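Local coordinates for protein acidocalcisomal pyrophosphatase (Trypanosoma cruzi, PDB 5CUV) that probably hydrolyses inorganic diphosphate to phosphate, with magnesium as its cofactor, at residues 48-53 / 80-85; 102-107 / 136-141; 298-303 / 359-364; 319-324 / 366-371. One frame throughout, in Å; residues are numbered along the deposited sequence.

Interaction 1: residues 48-53 / 80-85; sequences KPLPEA and MARMFS
Leu50 and Arg82 make the side-chain part of this small contact, in which the loop before helix 51-56 faces helix 73-87. Methyl CD2 of Leu50 lies 3.9 Å from NH1 of Arg82. It comes at a slant to the guanidinium plane. The two side chains cross obliquely, and only 94 Å² of surface is buried in all.

The tighter part is around Leu50. Its side chain is buried and also packs on Met75 and Arg78 of helix 73-87 and on Phe71. Leu50 is at the N-cap position of helix 51-56, and its carbonyl O takes a weak bond of 3.2 Å from Ala53 N.

The other side is looser. Lys48 O is 3.8 Å from Arg82 NH1, a contact and not a hydrogen bond, and the two backbones stay well apart. The lysine side chain leads away from helix 73-87 and is exposed, with NZ weakly bonded to Asn46 OD1.

Arg82 bridges the gap by its length. Its chain leaves the helix with CG anti to the carbonyl carbon (chi1 -54°) and bends at chi3 (-58°), which places NH1 beside the loop. The charge is met elsewhere: NH2 forms a salt bridge with Glu60 OE2 and a hydrogen bond with Ile36 O. Glu60 also accepts a bond from Leu50 N through OE1, so one carboxylate ties the loop and the arginine together. This is a helix-start loop docked on a helix of the N-terminal helical domain, whose helices and short paired strands resemble an EF-hand pair.

Interaction 2: residues 102-107 / 136-141; sequences HMCKYL and WAWWCS
Cys104 of helix 97-106 meets two tryptophans of helix 132-141, in an N-terminal domain whose two helix-strand-helix units are consistent with a pair of EF-hands. The sulfur touches both rings at their edges. SG of Cys104 is 3.8 Å from CZ3 of Trp139 and 3.9 Å from CZ3 of Trp138. Measured at the centroids of the six-membered rings, it lies 89° off the normal of Trp139 and 77° off that of Trp138. Both are sulfur-aromatic contacts of the edge type.

Leu107 adds a second touch on Trp139. CB and CD1 of Leu107 each lie 3.6 Å from CH2 of Trp139, and the two side chains cross at a slant. Both tryptophans have CG anti to the backbone N (chi1 173° for Trp138), which carries the indoles off the helix toward helix 97-106.

All four side chains are buried. Further out, Trp138 packs on Met119 and Ile123 of helix 113-123 and stacks with His142. Phe135 and Met111 lie against Cys104, and Arg109 makes a cation-pi contact with Trp139. The contact borders a subunit interface: Gly256 of the second subunit packs on Leu107, and Trp139 NE1 is hydrogen-bonded to OD1 of Asn255 of that subunit.

Interaction 3: residues 298-303 / 359-364; sequences IEIGMT and DAIHEW
Ile361 of helix 357-367 points toward Ile298 and Ile300 and meets each with a different branch. The contact is purely apolar.

Against Ile298 the two side chains slide past each other in opposite directions. Methyl CD1 of Ile298 reaches CG2 of Ile361 at 4.1 Å. Against Ile300 the side chains cross at about a right angle, and the longer branch of Ile361 is used: its CD1 lies 4.2 Å from CG2 of Ile300. In Ile300, CG1 sits between the backbone N and the carbonyl carbon (chi1 79°). Its shorter branch, CG2, is therefore the one that faces Ile361. The buried area is about 100 Å², and all three isoleucines are buried in the protein.

After Ile300 the chain turns. There Gly301 N gives a weak bond to Glu299 OE1, at 2.7 Å.

Strand 296-299 belongs to the curled sheet of the pyrophosphatase barrel, and Asp296 at its start is a magnesium ligand. The strand runs parallel to strand 326-335, with Ile298 bonded through its backbone to Val331 and Cys333. Helix 357-367 lies over this sheet, where Phe365 also covers Ile298 and Cys357 covers Ile300.

Interaction 4: residues 319-324 / 366-371; sequences LGMIDD and RVYKIC
The end of strand 310-323, part of the curled sheet of the pyrophosphatase barrel, meets the turn after helix 357-367 through Met321 and Asp323 on one side and Tyr368 and Lys369 on the other. The place is near the metal site. The side chain of Asp323 is about 7 Å from the bound magnesium ion, whose ligands include Asp291, Asp296 and Asp328.

Met321, modelled as selenomethionine, forms the apolar part. Its methyl CE approaches the rim of the Tyr368 ring close to the ring plane, 4.2 Å from CE2. The chain is extended as far as chi2 and bends at chi3 (73°), which turns CE to the ring. Met321 is buried and also packs on Asp328, Phe365 and Phe379.

Asp323 forms the polar part. Its carboxylate stands steeply to the tyrosine ring, with the planes 71° apart, and OD2 is 3.8 Å from Tyr368 OH. Lys369 NZ makes a long salt bridge with the same OD2 at 3.9 Å. The attraction is thus probably weak and mostly electrostatic.

Lys369 is bound more closely to its neighbour than to the strand. Its CG packs over one face of the Tyr368 ring, toward the rim. Trp364 also meets that ring. Arg366 turns away and forms salt bridges with Glu363 and Glu376 of its own chain and with Asp62 of the fourth subunit. The lysine chain bends at chi4 (69°), and NZ gives a weak hydrogen bond to Tyr368 OH at 3.0 Å.

The four contacts form two pairs. Interactions 1 and 2 lie in the N-terminal helical domain, their centres about 16 Å apart. They touch where Met80 packs on Trp136 and Met83 on Met103, and both border the second subunit. Interactions 3 and 4 belong to the pyrophosphatase barrel, with centres about 14 Å apart. They share helix 357-367 and one sheet, and His362 packs on Leu319 between them. The pairs are remote: the centres of interactions 1 and 3 are about 67 Å apart. Only the second pair is near the metal site. The side chains of Asp323 and Ile298 are about 7 and 10 Å from magnesium, and that of Ile300 is about 14 Å from D-malate.

Interaction 1: residues 48-53 / 80-85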
loop_
_atom_site.group_PDB
_atom_site.type_symbol
_atom_site.label_atom_id
_atom_site.label_comp_id
_atom_site.label_asym_id
_atom_site.label_seq_id
_atom_site.Cartn_x
_atom_site.Cartn_y
_atom_site.Cartn_z
ATOM N N LYS A 48 -49.362 17.968 3.655
ATOM C CA LYS A 48 -49.628 17.443 2.317
ATOM C C LYS A 48 -48.427 17.535 1.377
ATOM O O LYS A 48 -47.919 18.616 1.085
ATOM C CB LYS A 48 -50.846 18.157 1.690
ATOM C CG LYS A 48 -52.157 18.103 2.526
ATOM C CD LYS A 48 -52.544 16.669 2.962
ATOM C CE LYS A 48 -53.722 16.679 3.935
ATOM N NZ LYS A 48 -53.608 15.598 4.965
ATOM N N PRO A 49 -47.953 16.385 0.891
ATOM C CA PRO A 49 -46.809 16.447 -0.011
ATOM C C PRO A 49 -47.152 17.127 -1.336
ATOM O O PRO A 49 -48.215 16.917 -1.903
ATOM C CB PRO A 49 -46.406 14.969 -0.157
ATOM C CG PRO A 49 -47.685 14.267 -0.009
ATOM C CD PRO A 49 -48.343 14.991 1.141
ATOM N N LEU A 50 -46.240 17.958 -1.812
ATOM C CA LEU A 50 -46.428 18.648 -3.061
ATOM C C LEU A 50 -47.135 17.704 -4.046
ATOM O O LEU A 50 -46.845 16.512 -4.095
ATOM C CB LEU A 50 -45.074 19.081 -3.631
ATOM C CG LEU A 50 -44.133 19.917 -2.781
ATOM C CD1 LEU A 50 -43.003 20.433 -3.643
ATOM C CD2 LEU A 50 -44.854 21.080 -2.211
ATOM N N PRO A 51 -48.096 18.226 -4.827
ATOM C CA PRO A 51 -48.781 17.355 -5.777
ATOM C C PRO A 51 -47.840 16.691 -6.786
ATOM O O PRO A 51 -47.949 15.494 -7.013
ATOM C CB PRO A 51 -49.793 18.296 -6.442
ATOM C CG PRO A 51 -49.137 19.642 -6.354
ATOM C CD PRO A 51 -48.583 19.614 -4.939
ATOM N N GLU A 52 -46.915 17.435 -7.392
ATOM C CA GLU A 52 -46.019 16.816 -8.368
ATOM C C GLU A 52 -45.315 15.554 -7.838
ATOM O O GLU A 52 -45.011 14.643 -8.607
ATOM C CB GLU A 52 -45.003 17.837 -8.931
ATOM C CG GLU A 52 -44.556 18.954 -7.998
ATOM C CD GLU A 52 -45.648 20.024 -7.666
ATOM O OE1 GLU A 52 -46.151 20.739 -8.588
ATOM O OE2 GLU A 52 -45.982 20.148 -6.454
ATOM N N ALA A 53 -45.085 15.488 -6.528
ATOM C CA ALA A 53 -44.461 14.325 -5.921
ATOM C C ALA A 53 -45.473 13.175 -5.901
ATOM O O ALA A 53 -45.245 12.152 -6.536
ATOM C CB ALA A 53 -43.993 14.660 -4.528
HETATM N N MSE A 80 -42.431 27.318 1.141
HETATM C CA MSE A 80 -42.244 28.481 1.977
HETATM C C MSE A 80 -43.488 28.631 2.866
HETATM O O MSE A 80 -43.399 29.028 4.016
HETATM C CB MSE A 80 -42.048 29.732 1.121
HETATM C CG MSE A 80 -40.765 29.718 0.305
HETATM SE SE MSE A 80 -39.162 29.595 1.351
HETATM C CE MSE A 80 -39.265 31.335 2.224
ATOM N N ALA A 81 -44.654 28.289 2.341
ATOM C CA ALA A 81 -45.889 28.346 3.131
ATOM C C ALA A 81 -45.792 27.391 4.334
ATOM O O ALA A 81 -46.218 27.725 5.437
ATOM C CB ALA A 81 -47.085 27.961 2.256
ATOM N N ARG A 82 -45.234 26.205 4.124
ATOM C CA ARG A 82 -45.072 25.258 5.228
ATOM C C ARG A 82 -44.045 25.813 6.180
ATOM O O ARG A 82 -44.085 25.525 7.342
ATOM C CB ARG A 82 -44.616 23.855 4.767
ATOM C CG ARG A 82 -45.494 23.195 3.674
ATOM C CD ARG A 82 -45.353 21.690 3.684
ATOM N NE ARG A 82 -43.971 21.234 3.481
ATOM C CZ ARG A 82 -43.593 20.480 2.453
ATOM N NH1 ARG A 82 -44.483 20.089 1.544
ATOM N NH2 ARG A 82 -42.331 20.119 2.308
HETATM N N MSE A 83 -43.121 26.621 5.698
HETATM C CA MSE A 83 -42.114 27.175 6.586
HETATM C C MSE A 83 -42.763 28.226 7.440
HETATM O O MSE A 83 -42.415 28.378 8.633
HETATM C CB MSE A 83 -40.967 27.783 5.779
HETATM C CG MSE A 83 -39.835 28.321 6.639
HETATM SE SE MSE A 83 -38.877 26.980 7.620
HETATM C CE MSE A 83 -37.853 26.231 6.140
ATOM N N PHE A 84 -43.717 28.934 6.821
ATOM C CA PHE A 84 -44.458 30.022 7.463
ATOM C C PHE A 84 -45.288 29.548 8.603
ATOM O O PHE A 84 -45.349 30.186 9.646
ATOM C CB PHE A 84 -45.403 30.681 6.501
ATOM C CG PHE A 84 -46.048 31.904 7.049
ATOM C CD1 PHE A 84 -45.401 33.134 6.967
ATOM C CD2 PHE A 84 -47.310 31.834 7.637
ATOM C CE1 PHE A 84 -46.003 34.282 7.458
ATOM C CE2 PHE A 84 -47.924 32.974 8.137
ATOM C CZ PHE A 84 -47.263 34.206 8.043
ATOM N N SER A 85 -45.949 28.423 8.381
ATOM C CA SER A 85 -46.814 27.845 9.401
ATOM C C SER A 85 -45.946 27.300 10.534
ATOM O O SER A 85 -46.318 27.350 11.704
ATOM C CB SER A 85 -47.681 26.761 8.767
ATOM O OG SER A 85 -48.538 26.156 9.709
#

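Interaction 2: residues 102-107 / 136-141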
loop_
_atom_site.group_PDB
_atom_site.type_symbol
_atom_site.label_atom_id
_atom_site.label_comp_id
_atom_site.label_asym_id
_atom_site.label_seq_id
_atom_site.Cartn_x
_atom_site.Cartn_y
_atom_site.Cartn_z
ATOM N N HIS A 102 -37.054 37.027 11.802
ATOM C CA HIS A 102 -36.189 35.913 12.202
ATOM C C HIS A 102 -36.257 34.914 11.057
ATOM O O HIS A 102 -35.223 34.428 10.578
ATOM C CB HIS A 102 -36.690 35.212 13.462
ATOM C CG HIS A 102 -35.946 35.574 14.713
ATOM N ND1 HIS A 102 -36.011 36.831 15.288
ATOM C CD2 HIS A 102 -35.222 34.807 15.568
ATOM C CE1 HIS A 102 -35.373 36.820 16.447
ATOM N NE2 HIS A 102 -34.886 35.604 16.643
HETATM N N MSE A 103 -37.490 34.611 10.636
HETATM C CA MSE A 103 -37.719 33.701 9.517
HETATM C C MSE A 103 -36.846 34.113 8.351
HETATM O O MSE A 103 -36.200 33.269 7.769
HETATM C CB MSE A 103 -39.193 33.715 9.117
HETATM C CG MSE A 103 -39.521 32.785 7.960
HETATM SE SE MSE A 103 -41.396 32.577 7.615
HETATM C CE MSE A 103 -41.263 31.509 5.990
ATOM N N CYS A 104 -36.794 35.398 8.023
ATOM C CA CYS A 104 -35.955 35.793 6.906
ATOM C C CYS A 104 -34.490 35.482 7.109
ATOM O O CYS A 104 -33.814 35.032 6.180
ATOM C CB CYS A 104 -36.097 37.281 6.639
ATOM S SG CYS A 104 -37.508 37.703 5.624
ATOM N N LYS A 105 -33.999 35.726 8.327
ATOM C CA LYS A 105 -32.607 35.481 8.641
ATOM C C LYS A 105 -32.424 33.993 8.701
ATOM O O LYS A 105 -31.322 33.457 8.543
ATOM C CB LYS A 105 -32.208 36.161 9.955
ATOM C CG LYS A 105 -32.056 37.703 9.799
ATOM C CD LYS A 105 -31.454 38.409 11.039
ATOM C CE LYS A 105 -31.724 39.950 11.022
ATOM N NZ LYS A 105 -31.273 40.678 12.268
ATOM N N TYR A 106 -33.512 33.289 8.900
ATOM C CA TYR A 106 -33.366 31.869 8.945
ATOM C C TYR A 106 -33.240 31.355 7.521
ATOM O O TYR A 106 -32.504 30.422 7.298
ATOM C CB TYR A 106 -34.565 31.262 9.625
ATOM C CG TYR A 106 -34.546 29.771 9.748
ATOM C CD1 TYR A 106 -33.553 29.110 10.485
ATOM C CD2 TYR A 106 -35.595 29.021 9.226
ATOM C CE1 TYR A 106 -33.632 27.725 10.713
ATOM C CE2 TYR A 106 -35.690 27.652 9.426
ATOM C CZ TYR A 106 -34.714 27.004 10.173
ATOM O OH TYR A 106 -34.865 25.659 10.359
ATOM N N LEU A 107 -33.935 31.971 6.561
ATOM C CA LEU A 107 -33.897 31.513 5.181
ATOM C C LEU A 107 -32.670 31.925 4.438
ATOM O O LEU A 107 -32.539 31.639 3.238
ATOM C CB LEU A 107 -35.096 31.992 4.416
ATOM C CG LEU A 107 -36.326 31.278 4.940
ATOM C CD1 LEU A 107 -37.560 31.931 4.341
ATOM C CD2 LEU A 107 -36.243 29.789 4.650
ATOM N N TRP A 136 -45.176 36.250 1.115
ATOM C CA TRP A 136 -44.757 35.656 -0.146
ATOM C C TRP A 136 -44.735 36.677 -1.271
ATOM O O TRP A 136 -43.848 36.665 -2.085
ATOM C CB TRP A 136 -45.645 34.448 -0.491
ATOM C CG TRP A 136 -45.258 33.761 -1.771
ATOM C CD1 TRP A 136 -46.030 33.633 -2.884
ATOM C CD2 TRP A 136 -43.979 33.184 -2.108
ATOM N NE1 TRP A 136 -45.323 33.020 -3.900
ATOM C CE2 TRP A 136 -44.064 32.735 -3.457
ATOM C CE3 TRP A 136 -42.775 33.007 -1.411
ATOM C CZ2 TRP A 136 -42.994 32.122 -4.122
ATOM C CZ3 TRP A 136 -41.704 32.395 -2.071
ATOM C CH2 TRP A 136 -41.825 31.958 -3.422
ATOM N N ALA A 137 -45.687 37.595 -1.294
ATOM C CA ALA A 137 -45.726 38.618 -2.347
ATOM C C ALA A 137 -44.515 39.527 -2.246
ATOM O O ALA A 137 -43.919 39.944 -3.246
ATOM C CB ALA A 137 -46.983 39.437 -2.220
ATOM N N TRP A 138 -44.143 39.824 -1.016
ATOM C CA TRP A 138 -43.000 40.697 -0.774
ATOM C C TRP A 138 -41.667 40.014 -1.134
ATOM O O TRP A 138 -40.797 40.646 -1.729
ATOM C CB TRP A 138 -42.966 41.150 0.708
ATOM C CG TRP A 138 -41.701 41.908 1.044
ATOM C CD1 TRP A 138 -41.389 43.198 0.688
ATOM C CD2 TRP A 138 -40.555 41.391 1.706
ATOM N NE1 TRP A 138 -40.112 43.513 1.089
ATOM C CE2 TRP A 138 -39.575 42.419 1.718
ATOM C CE3 TRP A 138 -40.247 40.157 2.283
ATOM C CZ2 TRP A 138 -38.307 42.242 2.293
ATOM C CZ3 TRP A 138 -38.976 39.978 2.854
ATOM C CH2 TRP A 138 -38.026 41.015 2.854
ATOM N N TRP A 139 -41.527 38.742 -0.729
ATOM C CA TRP A 139 -40.329 37.909 -0.961
ATOM C C TRP A 139 -39.977 37.811 -2.452
ATOM O O TRP A 139 -38.841 38.041 -2.869
ATOM C CB TRP A 139 -40.589 36.498 -0.421
ATOM C CG TRP A 139 -39.400 35.557 -0.481
ATOM C CD1 TRP A 139 -39.109 34.650 -1.467
ATOM C CD2 TRP A 139 -38.423 35.361 0.537
ATOM N NE1 TRP A 139 -38.020 33.897 -1.118
ATOM C CE2 TRP A 139 -37.580 34.312 0.114
ATOM C CE3 TRP A 139 -38.183 35.960 1.779
ATOM C CZ2 TRP A 139 -36.507 33.845 0.905
ATOM C CZ3 TRP A 139 -37.131 35.498 2.552
ATOM C CH2 TRP A 139 -36.307 34.448 2.113
ATOM N N CYS A 140 -40.986 37.446 -3.229
ATOM C CA CYS A 140 -40.863 37.310 -4.646
ATOM C C CYS A 140 -40.541 38.612 -5.294
ATOM O O CYS A 140 -39.996 38.612 -6.373
ATOM C CB CYS A 140 -42.139 36.780 -5.237
ATOM S SG CYS A 140 -42.444 35.110 -4.729
ATOM N N SER A 141 -40.847 39.730 -4.664
ATOM C CA SER A 141 -40.554 41.002 -5.310
ATOM C C SER A 141 -39.235 41.603 -4.905
ATOM O O SER A 141 -38.802 42.590 -5.471
ATOM C CB SER A 141 -41.684 41.992 -5.047
ATOM O OG SER A 141 -42.917 41.425 -5.472
#

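Interaction 3: residues 298-303 / 359-364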
loop_
_atom_site.group_PDB
_atom_site.type_symbol
_atom_site.label_atom_id
_atom_site.label_comp_id
_atom_site.label_asym_id
_atom_site.label_seq_id
_atom_site.Cartn_x
_atom_site.Cartn_y
_atom_site.Cartn_z
ATOM N N ILE A 298 13.659 0.396 18.505
ATOM C CA ILE A 298 13.780 -0.448 17.313
ATOM C C ILE A 298 12.623 -0.097 16.340
ATOM O O ILE A 298 11.450 -0.241 16.705
ATOM C CB ILE A 298 13.669 -1.903 17.730
ATOM C CG1 ILE A 298 14.808 -2.260 18.656
ATOM C CG2 ILE A 298 13.724 -2.797 16.576
ATOM C CD1 ILE A 298 14.545 -3.562 19.396
ATOM N N GLU A 299 12.922 0.380 15.125
ATOM C CA GLU A 299 11.841 0.746 14.163
ATOM C C GLU A 299 11.744 -0.404 13.155
ATOM O O GLU A 299 12.706 -0.662 12.455
ATOM C CB GLU A 299 12.156 2.091 13.444
ATOM C CG GLU A 299 11.088 2.666 12.458
ATOM C CD GLU A 299 10.885 1.893 11.075
ATOM O OE1 GLU A 299 9.707 1.800 10.637
ATOM O OE2 GLU A 299 11.837 1.402 10.401
ATOM N N ILE A 300 10.571 -1.035 13.051
ATOM C CA ILE A 300 10.356 -2.181 12.195
ATOM C C ILE A 300 9.820 -2.046 10.754
ATOM O O ILE A 300 9.427 -3.029 10.158
ATOM C CB ILE A 300 9.530 -3.246 12.960
ATOM C CG1 ILE A 300 8.059 -2.898 12.989
ATOM C CG2 ILE A 300 10.057 -3.358 14.425
ATOM C CD1 ILE A 300 7.268 -3.758 13.991
ATOM N N GLY A 301 9.868 -0.852 10.153
ATOM C CA GLY A 301 9.420 -0.738 8.765
ATOM C C GLY A 301 10.467 -1.364 7.858
ATOM O O GLY A 301 11.571 -1.721 8.297
HETATM N N MSE A 302 10.167 -1.417 6.607
HETATM C CA MSE A 302 10.924 -1.895 5.511
HETATM C C MSE A 302 12.041 -1.162 4.994
HETATM O O MSE A 302 12.798 -1.637 4.482
HETATM C CB MSE A 302 10.043 -2.212 4.349
HETATM C CG MSE A 302 9.370 -1.150 3.552
HETATM SE SE MSE A 302 8.335 -1.395 2.071
HETATM C CE MSE A 302 7.070 -2.566 2.554
ATOM N N THR A 303 12.153 0.006 5.343
ATOM C CA THR A 303 13.175 0.925 4.880
ATOM C C THR A 303 14.293 1.126 5.868
ATOM O O THR A 303 14.043 1.326 7.080
ATOM C CB THR A 303 12.626 2.362 4.549
ATOM O OG1 THR A 303 11.622 2.258 3.547
ATOM C CG2 THR A 303 13.726 3.253 4.012
ATOM N N ASP A 359 9.289 -12.427 17.297
ATOM C CA ASP A 359 10.128 -13.552 17.751
ATOM C C ASP A 359 11.630 -13.314 17.478
ATOM O O ASP A 359 12.493 -13.597 18.340
ATOM C CB ASP A 359 9.796 -14.853 17.036
ATOM C CG ASP A 359 8.451 -15.359 17.346
ATOM O OD1 ASP A 359 7.928 -15.024 18.431
ATOM O OD2 ASP A 359 7.910 -16.129 16.505
ATOM N N ALA A 360 11.940 -12.841 16.265
ATOM C CA ALA A 360 13.315 -12.641 15.917
ATOM C C ALA A 360 13.912 -11.500 16.754
ATOM O O ALA A 360 15.055 -11.561 17.162
ATOM C CB ALA A 360 13.426 -12.395 14.461
ATOM N N ILE A 361 13.130 -10.476 17.063
ATOM C CA ILE A 361 13.638 -9.362 17.882
ATOM C C ILE A 361 13.993 -9.850 19.264
ATOM O O ILE A 361 15.052 -9.500 19.820
ATOM C CB ILE A 361 12.586 -8.266 18.043
ATOM C CG1 ILE A 361 12.378 -7.591 16.709
ATOM C CG2 ILE A 361 13.019 -7.304 19.106
ATOM C CD1 ILE A 361 11.270 -6.665 16.697
ATOM N N HIS A 362 13.075 -10.650 19.811
ATOM C CA HIS A 362 13.240 -11.189 21.145
ATOM C C HIS A 362 14.446 -12.108 21.242
ATOM O O HIS A 362 15.252 -12.001 22.145
ATOM C CB HIS A 362 12.007 -11.942 21.584
ATOM C CG HIS A 362 12.193 -12.672 22.871
ATOM N ND1 HIS A 362 11.627 -12.247 24.050
ATOM C CD2 HIS A 362 12.975 -13.730 23.188
ATOM C CE1 HIS A 362 12.058 -13.003 25.043
ATOM N NE2 HIS A 362 12.877 -13.908 24.546
ATOM N N GLU A 363 14.575 -12.999 20.276
ATOM C CA GLU A 363 15.676 -13.948 20.291
ATOM C C GLU A 363 17.010 -13.242 20.008
ATOM O O GLU A 363 18.042 -13.558 20.604
ATOM C CB GLU A 363 15.389 -15.059 19.283
ATOM C CG GLU A 363 16.479 -16.132 19.228
ATOM C CD GLU A 363 16.417 -17.156 20.381
ATOM O OE1 GLU A 363 15.764 -16.901 21.436
ATOM O OE2 GLU A 363 17.061 -18.217 20.211
ATOM N N TRP A 364 16.989 -12.251 19.132
ATOM C CA TRP A 364 18.211 -11.540 18.845
ATOM C C TRP A 364 18.750 -10.877 20.161
ATOM O O TRP A 364 19.903 -11.044 20.515
ATOM C CB TRP A 364 18.001 -10.518 17.685
ATOM C CG TRP A 364 19.306 -10.119 16.990
ATOM C CD1 TRP A 364 19.790 -10.580 15.780
ATOM C CD2 TRP A 364 20.240 -9.106 17.421
ATOM N NE1 TRP A 364 20.940 -9.901 15.438
ATOM C CE2 TRP A 364 21.237 -8.997 16.417
ATOM C CE3 TRP A 364 20.322 -8.284 18.549
ATOM C CZ2 TRP A 364 22.291 -8.092 16.502
ATOM C CZ3 TRP A 364 21.379 -7.381 18.638
ATOM C CH2 TRP A 364 22.353 -7.291 17.611
#

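Interaction 4: residues 319-324 / 366-371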
loop_
_atom_site.group_PDB
_atom_site.type_symbol
_atom_site.label_atom_id
_atom_site.label_comp_id
_atom_site.label_asym_id
_atom_site.label_seq_id
_atom_site.Cartn_x
_atom_site.Cartn_y
_atom_site.Cartn_z
ATOM N N LEU A 319 9.638 -3.920 24.943
ATOM C CA LEU A 319 10.205 -5.158 25.430
ATOM C C LEU A 319 11.256 -4.799 26.539
ATOM O O LEU A 319 12.146 -3.962 26.306
ATOM C CB LEU A 319 10.868 -5.884 24.256
ATOM C CG LEU A 319 11.516 -7.232 24.594
ATOM C CD1 LEU A 319 10.428 -8.349 24.676
ATOM C CD2 LEU A 319 12.544 -7.572 23.547
ATOM N N GLY A 320 11.158 -5.383 27.742
ATOM C CA GLY A 320 12.112 -5.051 28.789
ATOM C C GLY A 320 13.225 -6.087 28.952
ATOM O O GLY A 320 12.969 -7.232 29.375
HETATM N N MSE A 321 14.455 -5.709 28.642
HETATM C CA MSE A 321 15.560 -6.631 28.765
HETATM C C MSE A 321 16.413 -6.178 29.938
HETATM O O MSE A 321 16.437 -4.975 30.280
HETATM C CB MSE A 321 16.384 -6.671 27.479
HETATM C CG MSE A 321 17.627 -7.540 27.577
HETATM SE SE MSE A 321 18.646 -7.656 25.956
HETATM C CE MSE A 321 19.411 -5.862 25.980
ATOM N N ILE A 322 17.100 -7.127 30.582
ATOM C CA ILE A 322 17.994 -6.721 31.667
ATOM C C ILE A 322 19.410 -6.669 31.074
ATOM O O ILE A 322 19.810 -7.546 30.307
ATOM C CB ILE A 322 18.023 -7.736 32.898
ATOM C CG1 ILE A 322 16.637 -8.139 33.402
ATOM C CG2 ILE A 322 18.662 -7.037 34.058
ATOM C CD1 ILE A 322 15.801 -7.006 33.826
ATOM N N ASP A 323 20.155 -5.623 31.393
ATOM C CA ASP A 323 21.512 -5.564 30.897
ATOM C C ASP A 323 22.406 -5.223 32.072
ATOM O O ASP A 323 22.348 -4.089 32.586
ATOM C CB ASP A 323 21.667 -4.506 29.817
ATOM C CG ASP A 323 22.997 -4.618 29.106
ATOM O OD1 ASP A 323 23.965 -5.056 29.772
ATOM O OD2 ASP A 323 23.080 -4.268 27.896
ATOM N N ASP A 324 23.214 -6.194 32.508
ATOM C CA ASP A 324 24.104 -5.978 33.644
ATOM C C ASP A 324 23.298 -5.457 34.835
ATOM O O ASP A 324 23.696 -4.525 35.525
ATOM C CB ASP A 324 25.226 -5.001 33.221
ATOM C CG ASP A 324 25.900 -4.248 34.421
ATOM O OD1 ASP A 324 26.575 -4.887 35.296
ATOM O OD2 ASP A 324 25.759 -2.985 34.469
ATOM N N ARG A 366 18.102 -11.691 23.279
ATOM C CA ARG A 366 18.351 -12.642 24.290
ATOM C C ARG A 366 19.728 -13.214 24.080
ATOM O O ARG A 366 20.457 -13.464 25.020
ATOM C CB ARG A 366 17.318 -13.772 24.227
ATOM C CG ARG A 366 17.668 -15.028 25.062
ATOM C CD ARG A 366 16.564 -16.112 24.950
ATOM N NE ARG A 366 16.858 -17.121 23.932
ATOM C CZ ARG A 366 17.834 -18.031 24.049
ATOM N NH1 ARG A 366 18.577 -18.039 25.152
ATOM N NH2 ARG A 366 18.103 -18.919 23.076
ATOM N N VAL A 367 20.143 -13.380 22.843
ATOM C CA VAL A 367 21.408 -14.076 22.679
ATOM C C VAL A 367 22.568 -13.388 22.058
ATOM O O VAL A 367 23.567 -14.050 21.839
ATOM C CB VAL A 367 21.198 -15.407 21.880
ATOM C CG1 VAL A 367 19.949 -16.176 22.449
ATOM C CG2 VAL A 367 20.975 -15.127 20.372
ATOM N N TYR A 368 22.497 -12.082 21.806
ATOM C CA TYR A 368 23.602 -11.441 21.093
ATOM C C TYR A 368 24.953 -11.418 21.764
ATOM O O TYR A 368 25.950 -11.152 21.089
ATOM C CB TYR A 368 23.215 -10.029 20.625
ATOM C CG TYR A 368 23.267 -8.974 21.665
ATOM C CD1 TYR A 368 24.414 -8.218 21.859
ATOM C CD2 TYR A 368 22.149 -8.685 22.435
ATOM C CE1 TYR A 368 24.431 -7.191 22.789
ATOM C CE2 TYR A 368 22.152 -7.659 23.383
ATOM C CZ TYR A 368 23.292 -6.915 23.552
ATOM O OH TYR A 368 23.283 -5.884 24.485
ATOM N N LYS A 369 25.009 -11.714 23.063
ATOM C CA LYS A 369 26.305 -11.714 23.748
ATOM C C LYS A 369 26.957 -13.068 23.820
ATOM O O LYS A 369 28.144 -13.139 24.019
ATOM C CB LYS A 369 26.194 -11.244 25.172
ATOM C CG LYS A 369 25.587 -9.925 25.337
ATOM C CD LYS A 369 25.793 -9.528 26.757
ATOM C CE LYS A 369 25.753 -8.038 26.868
ATOM N NZ LYS A 369 24.354 -7.670 26.606
ATOM N N ILE A 370 26.182 -14.147 23.724
ATOM C CA ILE A 370 26.752 -15.490 23.790
ATOM C C ILE A 370 27.986 -15.741 22.879
ATOM O O ILE A 370 28.937 -16.364 23.324
ATOM C CB ILE A 370 25.655 -16.525 23.559
ATOM C CG1 ILE A 370 24.783 -16.550 24.816
ATOM C CG2 ILE A 370 26.232 -17.886 23.275
ATOM C CD1 ILE A 370 23.316 -17.093 24.666
ATOM N N CYS A 371 28.009 -15.234 21.649
ATOM C CA CYS A 371 29.178 -15.467 20.786
ATOM C C CYS A 371 30.375 -14.697 21.277
ATOM O O CYS A 371 31.447 -14.793 20.725
ATOM C CB CYS A 371 28.950 -15.058 19.308
ATOM S SG CYS A 371 28.782 -13.247 19.067
#